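Local coordinates for sulfatase (Bacteroides fragilis CAG:558, PDB 6USS), which probably hydrolyses aryl sulfate esters, with calcium as its cofactor, as a gut bacterial member of the sulfatase family, at residues A242-K247 with M303-K308; I161-A166 with E233-E238; K336-T339 with N345-K348. The protein carries 1 engineered substitution. One frame throughout, in Å; residues are numbered along the deposited sequence.

How the contacts relate
Helix 231-247 is shared by contacts 1 and 2: contact 2 lays one part of it against strand 159-164 of the large mixed sheet, and contact 1 sets its later turns against helix 283-308. Along the chain contact 2 closes first, then contact 1, then contact 3. The centres of contacts 1 and 2 are about 14 Å apart, and they touch where Ala242 O packs on Ile161 CD1, 3.9 Å away. Contact 3 is a loop pairing after strand 315-321; its centre is about 38 Å from that of contact 1 and about 29 Å from that of contact 2, although the nearest atoms of contacts 2 and 3 are about 6 Å apart, without touching. Lysines in contacts 2 and 3 reach calcium-binding aspartates, Asp42 and Asp43.

Contact 1 (A242-K247 with M303-K308); sequences ALNHAK and MDWLDK
Trp305 and Leu243 carry the apolar share of this contact, which shows how one large aromatic residue can bridge two helices although the axes of 242-247 and 303-308 come no nearer than 11.8 Å. The indole leaves its helix with CG anti to the backbone N (chi1 -176°) and extends across to helix 231-247. Leu243 comes over one face of the benzo ring: its CB lies 3.7 Å from the centroid of the six-membered ring, a CH-pi contact, and 3.5 Å from Trp305 CZ2. The CD1 branch of the same leucine reaches further back along the indole and rests 3.6 Å from Trp305 CE3. Lys247 adds only its aliphatic part, CG standing 4.3 Å from Trp305 CH2 in an oblique approach.

The polar share is a single hydrogen bond. Trp305 NE1 donates to Asn244 OD1 over 2.9 Å, with an N-H...O angle of 153°. The oxygen sits in the plane of the indole, but the amide is turned well out of that plane, and the donor arrives above the carbonyl plane instead of along a lone pair. An exposed asparagine thus satisfies the N-H of the buried ring and a buried leucine covers one face, which together probably limit rotation of the indole.

Further out, Lys247 NZ makes a weak hydrogen bond to Asn309 O, Asp304 forms a salt bridge with Arg71, and His245 NE2 bonds Glu176 of the second subunit. The two segments run in nearly the same direction, 24° apart, and their helices both lean on the central mixed sheet, helix 231-247 on strand 159-164 and helix 283-308 on strands 315-321 and 357-363. Such neighbouring helices backed by a largely parallel sheet are the layered alpha/beta architecture of the alkaline phosphatase-like sulfatases.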
loop_
_atom_site.group_PDB
_atom_site.type_symbol
_atom_site.label_atom_id
_atom_site.label_comp_id
_atom_site.label_asym_id
_atom_site.label_seq_id
_atom_site.Cartn_x
_atom_site.Cartn_y
_atom_site.Cartn_z
ATOM N N ALA A 242 -9.530 -12.011 0.821
ATOM C CA ALA A 242 -8.140 -11.577 0.795
ATOM C C ALA A 242 -7.199 -12.762 0.951
ATOM O O ALA A 242 -6.090 -12.755 0.395
ATOM C CB ALA A 242 -7.873 -10.545 1.886
ATOM N N LEU A 243 -7.648 -13.793 1.680
ATOM C CA LEU A 243 -6.863 -15.000 1.904
ATOM C C LEU A 243 -6.864 -15.908 0.675
ATOM O O LEU A 243 -5.830 -16.506 0.338
ATOM C CB LEU A 243 -7.412 -15.750 3.118
ATOM C CG LEU A 243 -7.062 -15.198 4.496
ATOM C CD1 LEU A 243 -7.656 -16.072 5.597
ATOM C CD2 LEU A 243 -5.557 -15.105 4.655
ATOM N N ASN A 244 -8.009 -16.032 -0.003
ATOM C CA ASN A 244 -8.015 -16.756 -1.269
ATOM C C ASN A 244 -7.062 -16.103 -2.270
ATOM O O ASN A 244 -6.247 -16.788 -2.896
ATOM C CB ASN A 244 -9.440 -16.853 -1.803
ATOM C CG ASN A 244 -10.294 -17.832 -0.991
ATOM O OD1 ASN A 244 -9.803 -18.869 -0.532
ATOM N ND2 ASN A 244 -11.564 -17.496 -0.793
ATOM N N HIS A 245 -7.105 -14.775 -2.386
ATOM C CA HIS A 245 -6.153 -14.069 -3.238
ATOM C C HIS A 245 -4.718 -14.340 -2.797
ATOM O O HIS A 245 -3.830 -14.531 -3.639
ATOM C CB HIS A 245 -6.456 -12.566 -3.224
ATOM C CG HIS A 245 -6.108 -11.853 -4.495
ATOM N ND1 HIS A 245 -6.858 -10.802 -4.983
ATOM C CD2 HIS A 245 -5.087 -12.028 -5.371
ATOM C CE1 HIS A 245 -6.321 -10.372 -6.115
ATOM N NE2 HIS A 245 -5.245 -11.098 -6.372
ATOM N N ALA A 246 -4.475 -14.390 -1.479
ATOM C CA ALA A 246 -3.121 -14.635 -0.976
ATOM C C ALA A 246 -2.608 -16.025 -1.352
ATOM O O ALA A 246 -1.393 -16.225 -1.485
ATOM C CB ALA A 246 -3.079 -14.454 0.539
ATOM N N LYS A 247 -3.507 -16.993 -1.533
ATOM C CA LYS A 247 -3.074 -18.305 -1.987
ATOM C C LYS A 247 -2.432 -18.246 -3.377
ATOM O O LYS A 247 -1.619 -19.116 -3.707
ATOM C CB LYS A 247 -4.262 -19.265 -1.972
ATOM C CG LYS A 247 -4.392 -20.096 -0.726
ATOM C CD LYS A 247 -5.314 -21.285 -0.976
ATOM C CE LYS A 247 -4.644 -22.618 -0.560
ATOM N NZ LYS A 247 -5.365 -23.844 -1.079
ATOM N N MET A 303 -10.675 -20.051 11.064
ATOM C CA MET A 303 -10.075 -21.328 11.433
ATOM C C MET A 303 -10.509 -22.435 10.474
ATOM O O MET A 303 -9.700 -23.302 10.108
ATOM C CB MET A 303 -10.429 -21.678 12.880
ATOM C CG MET A 303 -9.678 -20.852 13.947
ATOM S SD MET A 303 -10.363 -20.971 15.643
ATOM C CE MET A 303 -9.810 -22.617 16.137
ATOM N N ASP A 304 -11.780 -22.414 10.047
ATOM C CA ASP A 304 -12.249 -23.391 9.071
ATOM C C ASP A 304 -11.642 -23.121 7.711
ATOM O O ASP A 304 -11.304 -24.062 6.985
ATOM C CB ASP A 304 -13.778 -23.389 8.960
ATOM C CG ASP A 304 -14.467 -23.617 10.294
ATOM O OD1 ASP A 304 -13.816 -24.128 11.241
ATOM O OD2 ASP A 304 -15.671 -23.287 10.399
ATOM N N TRP A 305 -11.491 -21.840 7.348
ATOM C CA TRP A 305 -10.830 -21.521 6.089
ATOM C C TRP A 305 -9.419 -22.098 6.064
ATOM O O TRP A 305 -9.008 -22.713 5.071
ATOM C CB TRP A 305 -10.808 -20.010 5.837
ATOM C CG TRP A 305 -10.215 -19.718 4.495
ATOM C CD1 TRP A 305 -10.884 -19.581 3.305
ATOM C CD2 TRP A 305 -8.822 -19.578 4.185
ATOM N NE1 TRP A 305 -9.991 -19.351 2.283
ATOM C CE2 TRP A 305 -8.721 -19.339 2.802
ATOM C CE3 TRP A 305 -7.649 -19.628 4.947
ATOM C CZ2 TRP A 305 -7.498 -19.155 2.168
ATOM C CZ3 TRP A 305 -6.433 -19.434 4.310
ATOM C CH2 TRP A 305 -6.369 -19.203 2.935
ATOM N N LEU A 306 -8.671 -21.928 7.163
ATOM C CA LEU A 306 -7.341 -22.530 7.272
ATOM C C LEU A 306 -7.396 -24.046 7.111
ATOM O O LEU A 306 -6.585 -24.626 6.377
ATOM C CB LEU A 306 -6.695 -22.173 8.613
ATOM C CG LEU A 306 -6.225 -20.739 8.880
ATOM C CD1 LEU A 306 -5.733 -20.597 10.326
ATOM C CD2 LEU A 306 -5.138 -20.352 7.895
ATOM N N ASP A 307 -8.326 -24.704 7.827
ATOM C CA ASP A 307 -8.463 -26.161 7.755
ATOM C C ASP A 307 -8.695 -26.617 6.324
ATOM O O ASP A 307 -8.069 -27.578 5.864
ATOM C CB ASP A 307 -9.628 -26.661 8.628
ATOM C CG ASP A 307 -9.321 -26.626 10.116
ATOM O OD1 ASP A 307 -8.147 -26.831 10.497
ATOM O OD2 ASP A 307 -10.258 -26.394 10.918
ATOM N N LYS A 308 -9.580 -25.929 5.599
ATOM C CA LYS A 308 -10.025 -26.394 4.295
ATOM C C LYS A 308 -9.084 -26.022 3.158
ATOM O O LYS A 308 -9.268 -26.540 2.058
ATOM C CB LYS A 308 -11.449 -25.880 4.006
ATOM C CG LYS A 308 -12.514 -26.755 4.689
ATOM C CD LYS A 308 -13.439 -25.976 5.649
ATOM C CE LYS A 308 -14.335 -24.959 4.914
ATOM N NZ LYS A 308 -15.333 -24.320 5.821
#

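Contact 2 (I161-A166 with E233-E238); sequences IHCGKA and EALTLE
Beside Cys163 and Gly164, the residues that meet Leu235 of the helix, the one aromatic group of these two segments is the imidazole of His162, which lies on the side of the strand remote from the helix. At its edge, in plane, stands the carbonyl carbon of Lys165, and Phe183 meets it in an edge-to-face pairing. His162 NE2 donates to Gly164 O at 2.8 Å; the N-H...O angle is 143°, and the donor comes from well above the carbonyl plane. This bond lies where strand 159-164 gives way to loop.

Across the contact the meeting is sparse and without a hydrogen bond. The thiol of Cys163, turned fully away from the backbone N (chi1 -180°), projects to the helix, where SG lies 3.5 Å from Leu235 O and, in an apolar contact, 4.2 Å from Leu235 CB. One methyl of the leucine, CD1, passes 4.2 Å from Gly164 CA, also apolar. That glycine has a positive phi of 107°, a conformation easily adopted without a side chain. Met257 of the adjoining strand touches both Cys163 and Leu235, continuing the sheet-to-helix layer.

Just beyond, Lys165 turns its end away from the helix and touches the engineered Cys88. The direct contact therefore rests on van der Waals packing of buried groups, while His162 bonds at the strand's C-terminal end and Lys165 is salt-bridged to Asp42 at the calcium site.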
loop_
_atom_site.group_PDB
_atom_site.type_symbol
_atom_site.label_atom_id
_atom_site.label_comp_id
_atom_site.label_asym_id
_atom_site.label_seq_id
_atom_site.Cartn_x
_atom_site.Cartn_y
_atom_site.Cartn_z
ATOM N N ILE A 161 -1.855 -8.073 5.125
ATOM C CA ILE A 161 -3.271 -7.758 4.979
ATOM C C ILE A 161 -3.766 -7.134 6.274
ATOM O O ILE A 161 -3.574 -7.711 7.352
ATOM C CB ILE A 161 -4.110 -9.011 4.666
ATOM C CG1 ILE A 161 -3.564 -9.749 3.453
ATOM C CG2 ILE A 161 -5.573 -8.644 4.492
ATOM C CD1 ILE A 161 -4.119 -11.137 3.312
ATOM N N HIS A 162 -4.423 -5.975 6.161
ATOM C CA HIS A 162 -5.145 -5.350 7.262
ATOM C C HIS A 162 -6.653 -5.403 7.027
ATOM O O HIS A 162 -7.146 -5.026 5.951
ATOM C CB HIS A 162 -4.756 -3.885 7.481
ATOM C CG HIS A 162 -5.702 -3.176 8.398
ATOM N ND1 HIS A 162 -5.607 -3.259 9.773
ATOM C CD2 HIS A 162 -6.835 -2.481 8.142
ATOM C CE1 HIS A 162 -6.605 -2.585 10.323
ATOM N NE2 HIS A 162 -7.364 -2.103 9.355
ATOM N N CYS A 163 -7.389 -5.804 8.060
ATOM C CA CYS A 163 -8.832 -5.942 7.958
ATOM C C CYS A 163 -9.479 -5.460 9.247
ATOM O O CYS A 163 -9.258 -6.053 10.312
ATOM C CB CYS A 163 -9.199 -7.398 7.676
ATOM S SG CYS A 163 -10.988 -7.655 7.531
ATOM N N GLY A 164 -10.272 -4.392 9.145
ATOM C CA GLY A 164 -10.967 -3.862 10.309
ATOM C C GLY A 164 -10.437 -2.556 10.885
ATOM O O GLY A 164 -10.057 -1.641 10.145
ATOM N N LYS A 165 -10.431 -2.462 12.215
ATOM C CA LYS A 165 -10.053 -1.236 12.911
ATOM C C LYS A 165 -8.545 -1.026 12.859
ATOM O O LYS A 165 -7.778 -1.851 13.362
ATOM C CB LYS A 165 -10.527 -1.291 14.361
ATOM C CG LYS A 165 -9.800 -0.350 15.295
ATOM C CD LYS A 165 -10.681 -0.020 16.485
ATOM C CE LYS A 165 -9.882 0.662 17.584
ATOM N NZ LYS A 165 -10.689 0.769 18.822
ATOM N N ALA A 166 -8.115 0.081 12.254
ATOM C CA ALA A 166 -6.689 0.420 12.218
ATOM C C ALA A 166 -6.375 1.373 13.368
ATOM O O ALA A 166 -5.704 0.994 14.333
ATOM C CB ALA A 166 -6.312 1.004 10.856
ATOM N N GLU A 233 -19.551 -9.904 10.230
ATOM C CA GLU A 233 -19.698 -10.878 9.153
ATOM C C GLU A 233 -19.079 -10.348 7.865
ATOM O O GLU A 233 -18.313 -11.057 7.191
ATOM C CB GLU A 233 -21.180 -11.216 8.946
ATOM C CG GLU A 233 -21.483 -12.322 7.916
ATOM C CD GLU A 233 -20.785 -13.653 8.222
ATOM O OE1 GLU A 233 -20.586 -13.992 9.413
ATOM O OE2 GLU A 233 -20.423 -14.372 7.263
ATOM N N ALA A 234 -19.381 -9.088 7.524
ATOM C CA ALA A 234 -18.791 -8.470 6.343
ATOM C C ALA A 234 -17.271 -8.509 6.404
ATOM O O ALA A 234 -16.604 -8.820 5.407
ATOM C CB ALA A 234 -19.272 -7.026 6.201
ATOM N N LEU A 235 -16.705 -8.193 7.566
ATOM C CA LEU A 235 -15.256 -8.198 7.703
ATOM C C LEU A 235 -14.691 -9.590 7.470
ATOM O O LEU A 235 -13.657 -9.745 6.807
ATOM C CB LEU A 235 -14.854 -7.672 9.086
ATOM C CG LEU A 235 -15.142 -6.190 9.340
ATOM C CD1 LEU A 235 -14.661 -5.750 10.726
ATOM C CD2 LEU A 235 -14.494 -5.349 8.236
ATOM N N THR A 236 -15.364 -10.617 8.000
ATOM C CA THR A 236 -14.897 -11.987 7.812
ATOM C C THR A 236 -14.949 -12.407 6.343
ATOM O O THR A 236 -14.014 -13.040 5.844
ATOM C CB THR A 236 -15.718 -12.943 8.679
ATOM O OG1 THR A 236 -15.783 -12.426 10.015
ATOM C CG2 THR A 236 -15.073 -14.309 8.700
ATOM N N LEU A 237 -16.022 -12.060 5.627
ATOM C CA LEU A 237 -16.116 -12.480 4.234
ATOM C C LEU A 237 -15.067 -11.790 3.367
ATOM O O LEU A 237 -14.510 -12.417 2.455
ATOM C CB LEU A 237 -17.516 -12.222 3.686
ATOM C CG LEU A 237 -18.587 -13.048 4.390
ATOM C CD1 LEU A 237 -19.949 -12.368 4.206
ATOM C CD2 LEU A 237 -18.598 -14.494 3.882
ATOM N N GLU A 238 -14.770 -10.509 3.634
ATOM C CA GLU A 238 -13.713 -9.852 2.865
ATOM C C GLU A 238 -12.335 -10.354 3.268
ATOM O O GLU A 238 -11.437 -10.443 2.425
ATOM C CB GLU A 238 -13.798 -8.337 3.018
ATOM C CG GLU A 238 -15.096 -7.766 2.484
ATOM C CD GLU A 238 -15.234 -7.899 0.957
ATOM O OE1 GLU A 238 -14.370 -7.364 0.216
ATOM O OE2 GLU A 238 -16.211 -8.543 0.506
#

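Contact 3 (K336-T339 with N345-K348); sequences KLHT and NSGK
His338 O, in a type II beta turn running from Lys336 to Thr339, accepts a weak hydrogen bond from Ser346 N at 3.0 Å, bent to 126°, and Ser346 CA adds a CH...O contact to the same oxygen at 3.1 Å. At the third position of that turn His338 has a positive phi of 71°. Water 2 donates to this carbonyl, 3.2 Å from His338 O, and also to Asn345 OD1 at 2.9 Å, so three groups gather on one oxygen. Both segments belong to the long loop between strand 315-321 and helix 353-356, and the weak bond links two parts of it.

The side chains meet through water, not directly. Leu337 CG lies over one face of the imidazole, while water 1 sits in the ring plane, 2.7 Å from His338 ND1. That water donates to Ser346 OG at 2.8 Å. With chi1 at 178° the serine extends its hydroxyl directly opposite the backbone N, where OG also hydrogen-bonds Pro436 O. Asn345 ND2 makes weak bonds to the carbonyls of Gly470 and Glu471. Lys348, two residues beyond Ser346, forms a salt bridge with the calcium ligand Asp43.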
loop_
_atom_site.group_PDB
_atom_site.type_symbol
_atom_site.label_atom_id
_atom_site.label_comp_id
_atom_site.label_asym_id
_atom_site.label_seq_id
_atom_site.Cartn_x
_atom_site.Cartn_y
_atom_site.Cartn_z
ATOM N N LYS A 336 -23.733 -4.536 38.550
ATOM C CA LYS A 336 -23.118 -3.507 39.382
ATOM C C LYS A 336 -22.055 -2.763 38.585
ATOM O O LYS A 336 -21.135 -3.372 38.031
ATOM C CB LYS A 336 -22.513 -4.143 40.635
ATOM C CG LYS A 336 -21.810 -3.179 41.570
ATOM C CD LYS A 336 -21.833 -3.694 43.013
ATOM C CE LYS A 336 -20.442 -3.643 43.665
ATOM N NZ LYS A 336 -19.912 -2.252 43.835
ATOM N N LEU A 337 -22.207 -1.444 38.497
ATOM C CA LEU A 337 -21.321 -0.659 37.649
ATOM C C LEU A 337 -19.861 -0.831 38.085
ATOM O O LEU A 337 -19.562 -0.951 39.279
ATOM C CB LEU A 337 -21.741 0.815 37.686
ATOM C CG LEU A 337 -21.136 1.753 36.638
ATOM C CD1 LEU A 337 -21.444 1.241 35.228
ATOM C CD2 LEU A 337 -21.650 3.183 36.822
ATOM N N HIS A 338 -18.956 -0.856 37.093
ATOM C CA HIS A 338 -17.507 -1.032 37.248
ATOM C C HIS A 338 -17.129 -2.449 37.657
ATOM O O HIS A 338 -16.019 -2.666 38.168
ATOM C CB HIS A 338 -16.896 -0.050 38.256
ATOM C CG HIS A 338 -17.256 1.380 38.003
ATOM N ND1 HIS A 338 -16.789 2.086 36.911
ATOM C CD2 HIS A 338 -18.039 2.240 38.700
ATOM C CE1 HIS A 338 -17.264 3.318 36.951
ATOM N NE2 HIS A 338 -18.023 3.439 38.026
ATOM N N THR A 339 -18.017 -3.429 37.469
ATOM C CA THR A 339 -17.691 -4.824 37.764
ATOM C C THR A 339 -17.869 -5.749 36.567
ATOM O O THR A 339 -17.872 -6.968 36.741
ATOM C CB THR A 339 -18.528 -5.340 38.939
ATOM O OG1 THR A 339 -19.907 -5.434 38.551
ATOM C CG2 THR A 339 -18.385 -4.414 40.154
ATOM N N ASN A 345 -11.102 -5.660 38.707
ATOM C CA ASN A 345 -11.653 -4.371 39.117
ATOM C C ASN A 345 -11.839 -3.435 37.916
ATOM O O ASN A 345 -10.897 -3.189 37.153
ATOM C CB ASN A 345 -10.740 -3.723 40.160
ATOM C CG ASN A 345 -11.467 -2.696 41.030
ATOM O OD1 ASN A 345 -12.386 -2.014 40.580
ATOM N ND2 ASN A 345 -11.027 -2.568 42.284
ATOM N N SER A 346 -13.053 -2.921 37.756
ATOM C CA SER A 346 -13.345 -1.836 36.818
ATOM C C SER A 346 -13.102 -2.349 35.382
ATOM O O SER A 346 -13.362 -3.521 35.063
ATOM C CB SER A 346 -12.550 -0.596 37.230
ATOM O OG SER A 346 -12.741 0.483 36.336
ATOM N N GLY A 347 -12.620 -1.490 34.482
ATOM C CA GLY A 347 -12.515 -1.872 33.092
ATOM C C GLY A 347 -11.883 -0.804 32.236
ATOM O O GLY A 347 -10.994 -0.082 32.700
ATOM N N LYS A 348 -12.365 -0.677 30.999
ATOM C CA LYS A 348 -11.758 0.222 30.022
ATOM C C LYS A 348 -11.510 1.598 30.624
ATOM O O LYS A 348 -12.385 2.161 31.282
ATOM C CB LYS A 348 -12.646 0.342 28.782
ATOM C CG LYS A 348 -12.080 1.324 27.760
ATOM C CD LYS A 348 -12.830 1.276 26.475
ATOM C CE LYS A 348 -12.105 2.115 25.428
ATOM N NZ LYS A 348 -12.773 2.031 24.122
HETATM O O HOH W 1 -15.155 0.996 35.039
HETATM O O HOH W 2 -15.180 -1.980 41.143
#